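Effector protein B, substrate of the Dot/Icm secretion system (PDB 4JVS) is a Legionella effector whose fragment here is a GTPase-activating (GAP) domain of the LepB family, which probably speeds GTP hydrolysis by a host Rab GTPase. Local coordinates at residues P24-E29 / R39-L44; V58-L63 / N169-L174; Q161-A166 / D200-Y205. All coordinates share one frame; numbering follows the deposited sequence.

Contact 1: P24-E29 / R39-L44; sequences PLLQME and RTWAGL
W41 donates from its indole NE1 to the backbone O of Q27. This hydrogen bond joins the loop 24-29 to helix 34-45 in the LepB GAP N-terminal subdomain. NE1 and O are 3.0 Å apart, and the N-H...O angle of 140° makes the bond moderately bent. The acceptor lies close to the indole plane. On the carbonyl side, NE1 is tilted from the plane of the acceptor.

The apolar contacts centre on the same ring. L26 lies over one face of the indole, and its side chain crosses W41 at about a right angle. L26 CD2 sits over the five-membered ring, 3.9 Å from its centroid, in a CH-pi contact. L26 CB rests over the same ring system, nearer the rim. M28 approaches the ring edge instead, with CG 3.9 Å from W41 CZ2. One turn along the helix, P24 CB meets L44 CB at 4.1 Å. L26 and W41 also touch L174 of helix 156-177.

The polar side chains meet more loosely. E29 OE2 comes within 3.6 Å of T40 OG1, and no hydrogen bond forms between them. T40 OG1 is instead bonded to the backbone O of E36.

Toward this helix W41 carries most of the contact. Backbone bonds to R54 also hold the loop. The indole N-H anchors a loop carbonyl while the ring carbons pack on apolar side chains.

Contact 2: V58-L63 / N169-L174; sequences VNFGQL and NIILQL
F60 and L63, on the first turn of helix 60-80, pack against I171 and L174 of helix 156-177. Both helices belong to the LepB GAP N-terminal subdomain. The contact across the segments is apolar, with no hydrogen bond between them.

The aromatic part belongs to F60. The far end of its ring reaches the other helix. F60 CE1 approaches L174 CB to 3.5 Å, with that CB in the ring plane at the edge. F60 CZ lies 3.4 Å from the carbonyl carbon of L174. Past I171 the ring slides in the opposite direction, with CD1 4.2 Å from I171 CG2. V58 CG1, from the same segment as F60, lies over one ring face near the rim.

The aliphatic part is built on L63. Its CD1 meets two partners. L63 and I171 reach toward each other tip to tip, with L63 CD1 3.8 Å from I171 CG1. L174 crosses L63 at about a right angle, and its CD1 is also 3.8 Å from L63 CD1.

The polar bonds are local to each segment. N59 is the N-cap of helix 60-80: its OD1 accepts from Q62 N at 3.2 Å, with the donor above the carbonyl plane. On the other segment, Q173 NE2 donates to N169 OD1 at 2.9 Å, one turn away. That OD1 lies near the plane of the Q173 amide.

Elsewhere on helix 156-177, N169 and L172 pack on another protein chain of the assembly. Helix 34-45 borders this contact, with F34 on L63 and I38 on I170. Helix 193-214 also reaches helix 156-177 here, with L195 on L174 and L199 on I170.

Contact 3: Q161-A166 / D200-Y205; sequences QRLATA and DDFMQY
Y205 turns one face of its ring to R162. The two side chains cross at about a right angle. The aliphatic part of R162 does the touching: CG lies over the ring centre, 3.8 Å from the centroid, in a CH-pi contact. R162 CD is beside it, 3.6 Å from Y205 CE1. The arginine chain then bends at chi3 (-84°). Its guanidinium plane ends 46° from the ring plane, and NH2 is hydrogen-bonded to the backbone O of P153. The contact with the tyrosine is therefore carried by methylene groups.

A166 meets the same ring from its edge. Its CB lies in the ring plane, 3.5 Å from Y205 CD2. The backbone O of R162 is equally near that carbon.

These residues join two neighbouring helices of the LepB GAP N-terminal subdomain, a mostly helical region. Helices 156-177 and 193-214 run nearly antiparallel at this point, with an angle of 156° between their directions. The local axes approach to 8.9 Å. The small side chain of A166 points toward helix 193-214, and its CA is among the closest to that helix, opposite F202.

F202 is met in the same two ways. L163 CD1 lies over one face in a CH-pi contact, 4.0 Å from the ring centroid of F202. Its nearest ring atom is F202 CE1, at 3.5 Å, and the two side chains cross obliquely. A166 CB sits at the edge of this ring, 4.1 Å from F202 CD1. A166 is therefore an edge partner of both aromatic rings. L163 CD1 also packs near Y205 CB, at 4.1 Å. Beyond the pair of helices, F34 meets F202 edge-to-face.

All three contacts lie in the N-terminal GAP subdomain. Contact 2 is buried, while contacts 1 and 3 are partly buried. Contact 1 is the most peripheral, about 26 Å from the chain centre to its own centre, against 17 and 15 Å for contacts 2 and 3. It joins a loop to a helix and is the one with a hydrogen bond across its segments. Contacts 2 and 3 pair helices, mainly through carbon, and share helix 156-177. Contact 1 borders that helix from outside. I170 of contact 2 packs on F202 of contact 3. Helix 156-177 thus connects all three.

Contact 1: P24-E29 / R39-L44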
ATOM      1  N   PRO A  24      22.323 -21.336  -4.991  1.00 52.28           N
ATOM      2  CA  PRO A  24      22.365 -20.714  -6.314  1.00 47.72           C
ATOM      3  C   PRO A  24      22.329 -19.196  -6.227  1.00 50.83           C
ATOM      4  O   PRO A  24      21.816 -18.661  -5.247  1.00 50.90           O
ATOM      5  CB  PRO A  24      21.090 -21.230  -6.975  1.00 47.77           C
ATOM      6  CG  PRO A  24      20.203 -21.569  -5.870  1.00 48.29           C
ATOM      7  CD  PRO A  24      21.063 -22.058  -4.765  1.00 51.34           C
ATOM      8  N   LEU A  25      22.856 -18.524  -7.248  1.00 49.72           N
ATOM      9  CA  LEU A  25      22.952 -17.069  -7.274  1.00 47.56           C
ATOM     10  C   LEU A  25      21.888 -16.461  -8.177  1.00 46.79           C
ATOM     11  O   LEU A  25      21.902 -16.668  -9.391  1.00 49.40           O
ATOM     12  CB  LEU A  25      24.330 -16.659  -7.793  1.00 49.31           C
ATOM     13  CG  LEU A  25      24.704 -15.180  -7.895  1.00 45.38           C
ATOM     14  CD1 LEU A  25      25.181 -14.658  -6.561  1.00 46.09           C
ATOM     15  CD2 LEU A  25      25.783 -15.018  -8.925  1.00 42.99           C
ATOM     16  N   LEU A  26      20.964 -15.712  -7.592  1.00 44.41           N
ATOM     17  CA  LEU A  26      19.959 -15.028  -8.390  1.00 44.37           C
ATOM     18  C   LEU A  26      20.603 -13.894  -9.168  1.00 45.72           C
ATOM     19  O   LEU A  26      21.238 -13.013  -8.584  1.00 47.85           O
ATOM     20  CB  LEU A  26      18.848 -14.477  -7.506  1.00 43.19           C
ATOM     21  CG  LEU A  26      18.176 -15.486  -6.586  1.00 42.68           C
ATOM     22  CD1 LEU A  26      17.100 -14.783  -5.803  1.00 39.24           C
ATOM     23  CD2 LEU A  26      17.617 -16.667  -7.375  1.00 44.00           C
ATOM     24  N   GLN A  27      20.434 -13.924 -10.484  1.00 45.52           N
ATOM     25  CA  GLN A  27      21.007 -12.906 -11.355  1.00 47.37           C
ATOM     26  C   GLN A  27      19.959 -12.254 -12.246  1.00 47.80           C
ATOM     27  O   GLN A  27      18.983 -12.900 -12.645  1.00 48.60           O
ATOM     28  CB  GLN A  27      22.126 -13.500 -12.213  1.00 49.00           C
ATOM     29  CG  GLN A  27      23.504 -13.386 -11.581  1.00 51.16           C
ATOM     30  CD  GLN A  27      24.609 -13.776 -12.536  1.00 52.61           C
ATOM     31  OE1 GLN A  27      24.627 -14.897 -13.057  1.00 54.90           O
ATOM     32  NE2 GLN A  27      25.538 -12.852 -12.778  1.00 47.36           N
ATOM     33  N   MET A  28      20.160 -10.997 -12.593  1.00 45.40           N
ATOM     34  CA  MET A  28      19.191 -10.293 -13.394  1.00 48.22           C
ATOM     35  C   MET A  28      19.645 -10.110 -14.807  1.00 51.17           C
ATOM     36  O   MET A  28      20.719  -9.652 -15.078  1.00 49.59           O
ATOM     37  CB  MET A  28      18.860  -8.973 -12.787  1.00 47.70           C
ATOM     38  CG  MET A  28      18.214  -9.103 -11.445  1.00 48.03           C
ATOM     39  SD  MET A  28      17.370  -7.612 -11.035  1.00 53.94           S
ATOM     40  CE  MET A  28      16.495  -7.258 -12.533  1.00 39.89           C
ATOM     41  N   GLU A  29      18.766 -10.500 -15.702  1.00 56.89           N
ATOM     42  CA  GLU A  29      19.086 -10.832 -17.059  1.00 63.13           C
ATOM     43  C   GLU A  29      19.303  -9.678 -18.005  1.00 72.10           C
ATOM     44  O   GLU A  29      18.994  -8.537 -17.716  1.00 68.45           O
ATOM     45  CB  GLU A  29      18.068 -11.804 -17.627  1.00 63.04           C
ATOM     46  CG  GLU A  29      17.075 -12.344 -16.624  1.00 59.62           C
ATOM     47  CD  GLU A  29      16.871 -13.826 -16.765  1.00 60.33           C
ATOM     48  OE1 GLU A  29      16.076 -14.248 -17.605  1.00 59.94           O
ATOM     49  OE2 GLU A  29      17.517 -14.571 -16.031  1.00 59.29           O
ATOM     50  N   ARG A  39      10.732 -17.460 -13.894  1.00 45.25           N
ATOM     51  CA  ARG A  39      10.837 -18.823 -14.401  1.00 45.41           C
ATOM     52  C   ARG A  39      12.248 -19.345 -14.156  1.00 45.34           C
ATOM     53  O   ARG A  39      12.432 -20.434 -13.613  1.00 43.98           O
ATOM     54  CB  ARG A  39      10.532 -18.856 -15.898  1.00 48.16           C
ATOM     55  CG  ARG A  39      10.296 -20.255 -16.477  1.00 47.93           C
ATOM     56  CD  ARG A  39      10.776 -20.341 -17.935  1.00 52.43           C
ATOM     57  NE  ARG A  39      12.189 -20.725 -18.023  1.00 56.92           N
ATOM     58  CZ  ARG A  39      13.164 -19.988 -18.556  1.00 55.86           C
ATOM     59  NH1 ARG A  39      12.918 -18.793 -19.089  1.00 51.02           N
ATOM     60  NH2 ARG A  39      14.402 -20.459 -18.563  1.00 55.22           N
ATOM     61  N   THR A  40      13.234 -18.539 -14.546  1.00 46.89           N
ATOM     62  CA  THR A  40      14.642 -18.841 -14.309  1.00 45.79           C
ATOM     63  C   THR A  40      14.943 -19.104 -12.842  1.00 43.49           C
ATOM     64  O   THR A  40      15.511 -20.140 -12.493  1.00 44.71           O
ATOM     65  CB  THR A  40      15.557 -17.703 -14.788  1.00 45.18           C
ATOM     66  OG1 THR A  40      15.495 -17.599 -16.215  1.00 45.38           O
ATOM     67  CG2 THR A  40      16.987 -17.975 -14.377  1.00 40.86           C
ATOM     68  N   TRP A  41      14.563 -18.169 -11.980  1.00 45.05           N
ATOM     69  CA  TRP A  41      14.871 -18.299 -10.555  1.00 44.81           C
ATOM     70  C   TRP A  41      14.177 -19.488  -9.897  1.00 41.44           C
ATOM     71  O   TRP A  41      14.793 -20.216  -9.114  1.00 40.18           O
ATOM     72  CB  TRP A  41      14.570 -16.998  -9.810  1.00 42.25           C
ATOM     73  CG  TRP A  41      15.479 -15.884 -10.212  1.00 41.71           C
ATOM     74  CD1 TRP A  41      16.603 -15.978 -10.985  1.00 41.80           C
ATOM     75  CD2 TRP A  41      15.337 -14.499  -9.878  1.00 43.86           C
ATOM     76  NE1 TRP A  41      17.172 -14.738 -11.147  1.00 43.83           N
ATOM     77  CE2 TRP A  41      16.416 -13.812 -10.480  1.00 43.39           C
ATOM     78  CE3 TRP A  41      14.400 -13.770  -9.135  1.00 42.45           C
ATOM     79  CZ2 TRP A  41      16.584 -12.437 -10.355  1.00 41.55           C
ATOM     80  CZ3 TRP A  41      14.571 -12.405  -9.013  1.00 40.80           C
ATOM     81  CH2 TRP A  41      15.656 -11.753  -9.620  1.00 40.22           C
ATOM     82  N   ALA A  42      12.904 -19.688 -10.222  1.00 42.50           N
ATOM     83  CA  ALA A  42      12.159 -20.819  -9.681  1.00 42.59           C
ATOM     84  C   ALA A  42      12.830 -22.137 -10.066  1.00 44.65           C
ATOM     85  O   ALA A  42      12.816 -23.094  -9.298  1.00 49.13           O
ATOM     86  CB  ALA A  42      10.717 -20.792 -10.150  1.00 39.55           C
ATOM     87  N   GLY A  43      13.427 -22.173 -11.254  1.00 42.47           N
ATOM     88  CA  GLY A  43      14.146 -23.341 -11.714  1.00 42.03           C
ATOM     89  C   GLY A  43      15.400 -23.603 -10.903  1.00 46.99           C
ATOM     90  O   GLY A  43      15.647 -24.737 -10.483  1.00 47.38           O
ATOM     91  N   LEU A  44      16.191 -22.551 -10.686  1.00 47.41           N
ATOM     92  CA  LEU A  44      17.406 -22.631  -9.881  1.00 46.19           C
ATOM     93  C   LEU A  44      17.117 -23.025  -8.430  1.00 46.14           C
ATOM     94  O   LEU A  44      17.906 -23.720  -7.794  1.00 48.38           O
ATOM     95  CB  LEU A  44      18.144 -21.289  -9.892  1.00 46.07           C
ATOM     96  CG  LEU A  44      18.894 -20.819 -11.137  1.00 41.59           C
ATOM     97  CD1 LEU A  44      19.527 -19.468 -10.885  1.00 42.65           C
ATOM     98  CD2 LEU A  44      19.952 -21.826 -11.490  1.00 45.28           C
TER

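Contact 2: V58-L63 / N169-L174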
ATOM      1  N   VAL A  58      21.323  -9.049  -6.676  1.00 44.96           N
ATOM      2  CA  VAL A  58      20.008  -8.569  -7.075  1.00 45.81           C
ATOM      3  C   VAL A  58      19.885  -7.065  -6.789  1.00 44.11           C
ATOM      4  O   VAL A  58      20.069  -6.619  -5.661  1.00 49.13           O
ATOM      5  CB  VAL A  58      18.871  -9.372  -6.369  1.00 45.95           C
ATOM      6  CG1 VAL A  58      17.495  -8.850  -6.755  1.00 44.45           C
ATOM      7  CG2 VAL A  58      18.972 -10.845  -6.712  1.00 45.54           C
ATOM      8  N   ASN A  59      19.594  -6.289  -7.826  1.00 42.86           N
ATOM      9  CA  ASN A  59      19.320  -4.871  -7.665  1.00 45.18           C
ATOM     10  C   ASN A  59      17.821  -4.632  -7.553  1.00 43.95           C
ATOM     11  O   ASN A  59      17.100  -4.672  -8.551  1.00 43.12           O
ATOM     12  CB  ASN A  59      19.891  -4.083  -8.840  1.00 44.90           C
ATOM     13  CG  ASN A  59      19.688  -2.583  -8.702  1.00 47.78           C
ATOM     14  OD1 ASN A  59      18.751  -2.114  -8.058  1.00 49.97           O
ATOM     15  ND2 ASN A  59      20.564  -1.819  -9.329  1.00 54.04           N
ATOM     16  N   PHE A  60      17.366  -4.340  -6.339  1.00 40.85           N
ATOM     17  CA  PHE A  60      15.941  -4.235  -6.070  1.00 40.29           C
ATOM     18  C   PHE A  60      15.232  -3.125  -6.849  1.00 41.40           C
ATOM     19  O   PHE A  60      14.097  -3.317  -7.296  1.00 41.25           O
ATOM     20  CB  PHE A  60      15.672  -4.177  -4.568  1.00 37.39           C
ATOM     21  CG  PHE A  60      15.884  -5.490  -3.885  1.00 40.81           C
ATOM     22  CD1 PHE A  60      14.958  -6.505  -4.015  1.00 45.39           C
ATOM     23  CD2 PHE A  60      17.020  -5.729  -3.149  1.00 41.54           C
ATOM     24  CE1 PHE A  60      15.160  -7.729  -3.398  1.00 43.79           C
ATOM     25  CE2 PHE A  60      17.224  -6.944  -2.536  1.00 40.84           C
ATOM     26  CZ  PHE A  60      16.299  -7.946  -2.665  1.00 42.00           C
ATOM     27  N   GLY A  61      15.910  -1.997  -7.044  1.00 40.42           N
ATOM     28  CA  GLY A  61      15.434  -0.950  -7.937  1.00 40.20           C
ATOM     29  C   GLY A  61      15.216  -1.423  -9.372  1.00 43.11           C
ATOM     30  O   GLY A  61      14.197  -1.099  -9.995  1.00 45.21           O
ATOM     31  N   GLN A  62      16.154  -2.200  -9.909  1.00 42.41           N
ATOM     32  CA  GLN A  62      15.978  -2.748 -11.255  1.00 42.66           C
ATOM     33  C   GLN A  62      14.909  -3.845 -11.278  1.00 41.52           C
ATOM     34  O   GLN A  62      14.205  -4.013 -12.270  1.00 39.36           O
ATOM     35  CB  GLN A  62      17.299  -3.284 -11.825  1.00 46.30           C
ATOM     36  CG  GLN A  62      18.484  -2.313 -11.745  1.00 50.12           C
ATOM     37  CD  GLN A  62      18.362  -1.105 -12.666  1.00 53.32           C
ATOM     38  OE1 GLN A  62      18.240  -1.245 -13.888  1.00 52.86           O
ATOM     39  NE2 GLN A  62      18.416   0.095 -12.081  1.00 50.32           N
ATOM     40  N   LEU A  63      14.790  -4.597 -10.187  1.00 40.63           N
ATOM     41  CA  LEU A  63      13.787  -5.641 -10.120  1.00 37.65           C
ATOM     42  C   LEU A  63      12.414  -4.990 -10.149  1.00 40.11           C
ATOM     43  O   LEU A  63      11.496  -5.491 -10.799  1.00 38.36           O
ATOM     44  CB  LEU A  63      13.946  -6.468  -8.851  1.00 41.11           C
ATOM     45  CG  LEU A  63      13.738  -7.985  -8.969  1.00 37.88           C
ATOM     46  CD1 LEU A  63      13.438  -8.598  -7.613  1.00 37.03           C
ATOM     47  CD2 LEU A  63      12.649  -8.299  -9.941  1.00 36.33           C
ATOM     48  N   ASN A 169       5.202  -9.711  -3.916  1.00 33.93           N
ATOM     49  CA  ASN A 169       5.640 -10.580  -2.847  1.00 32.21           C
ATOM     50  C   ASN A 169       6.992 -11.231  -3.151  1.00 34.22           C
ATOM     51  O   ASN A 169       7.786 -11.469  -2.239  1.00 35.33           O
ATOM     52  CB  ASN A 169       4.558 -11.620  -2.569  1.00 31.96           C
ATOM     53  CG  ASN A 169       4.764 -12.355  -1.264  1.00 35.24           C
ATOM     54  OD1 ASN A 169       5.506 -11.907  -0.388  1.00 35.38           O
ATOM     55  ND2 ASN A 169       4.102 -13.499  -1.126  1.00 35.16           N
ATOM     56  N   ILE A 170       7.249 -11.518  -4.426  1.00 31.59           N
ATOM     57  CA  ILE A 170       8.538 -12.062  -4.840  1.00 33.11           C
ATOM     58  C   ILE A 170       9.648 -11.085  -4.442  1.00 35.89           C
ATOM     59  O   ILE A 170      10.655 -11.459  -3.844  1.00 36.50           O
ATOM     60  CB  ILE A 170       8.595 -12.287  -6.367  1.00 35.55           C
ATOM     61  CG1 ILE A 170       7.575 -13.341  -6.803  1.00 39.19           C
ATOM     62  CG2 ILE A 170       9.999 -12.684  -6.808  1.00 34.00           C
ATOM     63  CD1 ILE A 170       7.554 -13.578  -8.302  1.00 37.58           C
ATOM     64  N   ILE A 171       9.435  -9.820  -4.769  1.00 36.21           N
ATOM     65  CA  ILE A 171      10.370  -8.763  -4.431  1.00 34.64           C
ATOM     66  C   ILE A 171      10.475  -8.602  -2.924  1.00 35.23           C
ATOM     67  O   ILE A 171      11.563  -8.391  -2.405  1.00 37.14           O
ATOM     68  CB  ILE A 171       9.928  -7.434  -5.076  1.00 34.49           C
ATOM     69  CG1 ILE A 171       9.905  -7.591  -6.604  1.00 33.71           C
ATOM     70  CG2 ILE A 171      10.818  -6.295  -4.610  1.00 31.41           C
ATOM     71  CD1 ILE A 171       9.678  -6.324  -7.373  1.00 34.92           C
ATOM     72  N   LEU A 172       9.344  -8.729  -2.229  1.00 35.72           N
ATOM     73  CA  LEU A 172       9.288  -8.650  -0.766  1.00 36.61           C
ATOM     74  C   LEU A 172      10.149  -9.731  -0.121  1.00 41.23           C
ATOM     75  O   LEU A 172      11.008  -9.445   0.725  1.00 42.75           O
ATOM     76  CB  LEU A 172       7.846  -8.825  -0.282  1.00 35.40           C
ATOM     77  CG  LEU A 172       7.364  -8.196   1.035  1.00 37.19           C
ATOM     78  CD1 LEU A 172       6.129  -8.904   1.554  1.00 35.03           C
ATOM     79  CD2 LEU A 172       8.418  -8.150   2.113  1.00 40.93           C
ATOM     80  N   GLN A 173       9.899 -10.979  -0.503  1.00 40.47           N
ATOM     81  CA  GLN A 173      10.615 -12.092   0.101  1.00 41.86           C
ATOM     82  C   GLN A 173      12.116 -11.992  -0.165  1.00 43.77           C
ATOM     83  O   GLN A 173      12.918 -12.304   0.716  1.00 44.89           O
ATOM     84  CB  GLN A 173      10.045 -13.432  -0.367  1.00 40.42           C
ATOM     85  CG  GLN A 173       8.569 -13.612  -0.044  1.00 41.67           C
ATOM     86  CD  GLN A 173       8.261 -13.510   1.441  1.00 40.85           C
ATOM     87  OE1 GLN A 173       9.110 -13.801   2.286  1.00 45.32           O
ATOM     88  NE2 GLN A 173       7.040 -13.094   1.765  1.00 36.33           N
ATOM     89  N   LEU A 174      12.491 -11.535  -1.360  1.00 41.15           N
ATOM     90  CA  LEU A 174      13.906 -11.342  -1.689  1.00 42.19           C
ATOM     91  C   LEU A 174      14.560 -10.249  -0.836  1.00 42.98           C
ATOM     92  O   LEU A 174      15.677 -10.422  -0.355  1.00 41.71           O
ATOM     93  CB  LEU A 174      14.096 -11.037  -3.179  1.00 40.39           C
ATOM     94  CG  LEU A 174      13.707 -12.140  -4.168  1.00 39.38           C
ATOM     95  CD1 LEU A 174      14.048 -11.728  -5.600  1.00 36.98           C
ATOM     96  CD2 LEU A 174      14.350 -13.474  -3.808  1.00 37.61           C
TER

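Contact 3: Q161-A166 / D200-Y205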
ATOM      1  N   GLN A 161      -5.061  -8.162 -10.116  1.00 38.75           N
ATOM      2  CA  GLN A 161      -4.559  -7.637  -8.858  1.00 38.71           C
ATOM      3  C   GLN A 161      -3.807  -8.726  -8.096  1.00 39.59           C
ATOM      4  O   GLN A 161      -2.878  -8.457  -7.333  1.00 40.87           O
ATOM      5  CB  GLN A 161      -5.731  -7.091  -8.044  1.00 38.57           C
ATOM      6  CG  GLN A 161      -5.379  -6.560  -6.688  1.00 38.75           C
ATOM      7  CD  GLN A 161      -5.895  -5.162  -6.479  1.00 42.36           C
ATOM      8  OE1 GLN A 161      -5.485  -4.237  -7.177  1.00 47.03           O
ATOM      9  NE2 GLN A 161      -6.802  -4.992  -5.515  1.00 42.86           N
ATOM     10  N   ARG A 162      -4.152  -9.948  -8.369  1.00 39.44           N
ATOM     11  CA  ARG A 162      -3.647 -11.067  -7.644  1.00 41.49           C
ATOM     12  C   ARG A 162      -2.320 -11.450  -8.199  1.00 40.00           C
ATOM     13  O   ARG A 162      -1.455 -11.865  -7.485  1.00 41.25           O
ATOM     14  CB  ARG A 162      -4.656 -12.176  -7.828  1.00 43.02           C
ATOM     15  CG  ARG A 162      -4.558 -13.354  -6.993  1.00 46.36           C
ATOM     16  CD  ARG A 162      -5.695 -14.226  -7.330  1.00 50.37           C
ATOM     17  NE  ARG A 162      -6.868 -13.812  -6.589  1.00 57.19           N
ATOM     18  CZ  ARG A 162      -8.114 -14.063  -6.942  1.00 54.38           C
ATOM     19  NH1 ARG A 162      -8.368 -14.709  -8.049  1.00 50.23           N
ATOM     20  NH2 ARG A 162      -9.099 -13.639  -6.186  1.00 52.90           N
ATOM     21  N   LEU A 163      -2.185 -11.332  -9.500  1.00 37.83           N
ATOM     22  CA  LEU A 163      -0.913 -11.517 -10.190  1.00 39.15           C
ATOM     23  C   LEU A 163       0.040 -10.392  -9.803  1.00 36.40           C
ATOM     24  O   LEU A 163       1.241 -10.586  -9.633  1.00 33.02           O
ATOM     25  CB  LEU A 163      -1.141 -11.495 -11.708  1.00 40.34           C
ATOM     26  CG  LEU A 163       0.091 -11.394 -12.613  1.00 41.05           C
ATOM     27  CD1 LEU A 163       0.847 -12.712 -12.666  1.00 37.98           C
ATOM     28  CD2 LEU A 163      -0.272 -10.908 -14.017  1.00 40.28           C
ATOM     29  N   ALA A 164      -0.533  -9.207  -9.674  1.00 38.16           N
ATOM     30  CA  ALA A 164       0.197  -8.015  -9.288  1.00 36.74           C
ATOM     31  C   ALA A 164       0.807  -8.195  -7.912  1.00 36.36           C
ATOM     32  O   ALA A 164       2.010  -8.004  -7.727  1.00 35.42           O
ATOM     33  CB  ALA A 164      -0.740  -6.827  -9.294  1.00 33.24           C
ATOM     34  N   THR A 165      -0.044  -8.561  -6.957  1.00 37.78           N
ATOM     35  CA  THR A 165       0.348  -8.751  -5.564  1.00 37.84           C
ATOM     36  C   THR A 165       1.387  -9.856  -5.465  1.00 36.03           C
ATOM     37  O   THR A 165       2.311  -9.784  -4.661  1.00 36.56           O
ATOM     38  CB  THR A 165      -0.871  -9.141  -4.679  1.00 36.72           C
ATOM     39  OG1 THR A 165      -1.953  -8.222  -4.894  1.00 33.31           O
ATOM     40  CG2 THR A 165      -0.491  -9.170  -3.192  1.00 32.40           C
ATOM     41  N   ALA A 166       1.220 -10.878  -6.297  1.00 36.21           N
ATOM     42  CA  ALA A 166       2.123 -12.018  -6.333  1.00 35.55           C
ATOM     43  C   ALA A 166       3.533 -11.584  -6.704  1.00 35.10           C
ATOM     44  O   ALA A 166       4.512 -12.051  -6.116  1.00 34.70           O
ATOM     45  CB  ALA A 166       1.604 -13.073  -7.319  1.00 35.58           C
ATOM     46  N   ASP A 200       6.206 -19.690  -7.545  1.00 42.90           N
ATOM     47  CA  ASP A 200       5.225 -20.600  -8.147  1.00 41.52           C
ATOM     48  C   ASP A 200       3.818 -19.983  -8.191  1.00 44.54           C
ATOM     49  O   ASP A 200       3.081 -20.181  -9.156  1.00 43.45           O
ATOM     50  CB  ASP A 200       5.208 -21.961  -7.433  1.00 44.32           C
ATOM     51  CG  ASP A 200       6.549 -22.703  -7.531  1.00 51.71           C
ATOM     52  OD1 ASP A 200       7.238 -22.563  -8.573  1.00 54.10           O
ATOM     53  OD2 ASP A 200       6.913 -23.423  -6.567  1.00 47.98           O
ATOM     54  N   ASP A 201       3.450 -19.229  -7.158  1.00 44.04           N
ATOM     55  CA  ASP A 201       2.180 -18.511  -7.159  1.00 42.46           C
ATOM     56  C   ASP A 201       2.121 -17.476  -8.282  1.00 43.90           C
ATOM     57  O   ASP A 201       1.055 -17.232  -8.853  1.00 42.23           O
ATOM     58  CB  ASP A 201       1.929 -17.837  -5.809  1.00 42.06           C
ATOM     59  CG  ASP A 201       1.515 -18.825  -4.730  1.00 46.24           C
ATOM     60  OD1 ASP A 201       1.864 -20.025  -4.848  1.00 45.56           O
ATOM     61  OD2 ASP A 201       0.837 -18.405  -3.762  1.00 49.33           O
ATOM     62  N   PHE A 202       3.263 -16.865  -8.598  1.00 43.77           N
ATOM     63  CA  PHE A 202       3.311 -15.917  -9.709  1.00 44.52           C
ATOM     64  C   PHE A 202       3.007 -16.593 -11.054  1.00 43.61           C
ATOM     65  O   PHE A 202       2.115 -16.160 -11.789  1.00 41.53           O
ATOM     66  CB  PHE A 202       4.652 -15.188  -9.775  1.00 41.74           C
ATOM     67  CG  PHE A 202       4.693 -14.128 -10.833  1.00 40.18           C
ATOM     68  CD1 PHE A 202       4.085 -12.896 -10.621  1.00 41.33           C
ATOM     69  CD2 PHE A 202       5.306 -14.366 -12.049  1.00 39.22           C
ATOM     70  CE1 PHE A 202       4.108 -11.916 -11.603  1.00 41.54           C
ATOM     71  CE2 PHE A 202       5.331 -13.394 -13.035  1.00 40.25           C
ATOM     72  CZ  PHE A 202       4.731 -12.168 -12.813  1.00 41.51           C
ATOM     73  N   MET A 203       3.771 -17.643 -11.357  1.00 42.37           N
ATOM     74  CA  MET A 203       3.529 -18.521 -12.498  1.00 42.41           C
ATOM     75  C   MET A 203       2.064 -18.917 -12.677  1.00 45.24           C
ATOM     76  O   MET A 203       1.516 -18.812 -13.779  1.00 47.09           O
ATOM     77  CB  MET A 203       4.340 -19.802 -12.334  1.00 44.29           C
ATOM     78  CG  MET A 203       5.492 -19.960 -13.291  1.00 51.14           C
ATOM     79  SD  MET A 203       6.834 -18.828 -12.915  1.00 60.41           S
ATOM     80  CE  MET A 203       6.533 -17.498 -14.106  1.00 42.79           C
ATOM     81  N   GLN A 204       1.447 -19.405 -11.603  1.00 43.50           N
ATOM     82  CA  GLN A 204       0.059 -19.857 -11.651  1.00 45.01           C
ATOM     83  C   GLN A 204      -0.877 -18.731 -12.060  1.00 46.95           C
ATOM     84  O   GLN A 204      -1.690 -18.886 -12.975  1.00 47.43           O
ATOM     85  CB  GLN A 204      -0.378 -20.409 -10.291  1.00 45.26           C
ATOM     86  CG  GLN A 204       0.346 -21.671  -9.864  1.00 50.30           C
ATOM     87  CD  GLN A 204       0.036 -22.075  -8.419  1.00 57.17           C
ATOM     88  OE1 GLN A 204      -0.878 -21.528  -7.783  1.00 60.13           O
ATOM     89  NE2 GLN A 204       0.800 -23.039  -7.898  1.00 49.03           N
ATOM     90  N   TYR A 205      -0.760 -17.603 -11.363  1.00 45.52           N
ATOM     91  CA  TYR A 205      -1.607 -16.446 -11.598  1.00 42.68           C
ATOM     92  C   TYR A 205      -1.371 -15.870 -12.995  1.00 45.38           C
ATOM     93  O   TYR A 205      -2.294 -15.336 -13.614  1.00 46.37           O
ATOM     94  CB  TYR A 205      -1.335 -15.383 -10.533  1.00 44.51           C
ATOM     95  CG  TYR A 205      -1.755 -15.769  -9.126  1.00 46.53           C
ATOM     96  CD1 TYR A 205      -2.884 -16.547  -8.900  1.00 48.98           C
ATOM     97  CD2 TYR A 205      -1.023 -15.344  -8.020  1.00 47.01           C
ATOM     98  CE1 TYR A 205      -3.265 -16.897  -7.606  1.00 51.89           C
ATOM     99  CE2 TYR A 205      -1.393 -15.693  -6.725  1.00 46.13           C
ATOM    100  CZ  TYR A 205      -2.515 -16.464  -6.528  1.00 48.06           C
ATOM    101  OH  TYR A 205      -2.886 -16.803  -5.254  1.00 52.25           O
TER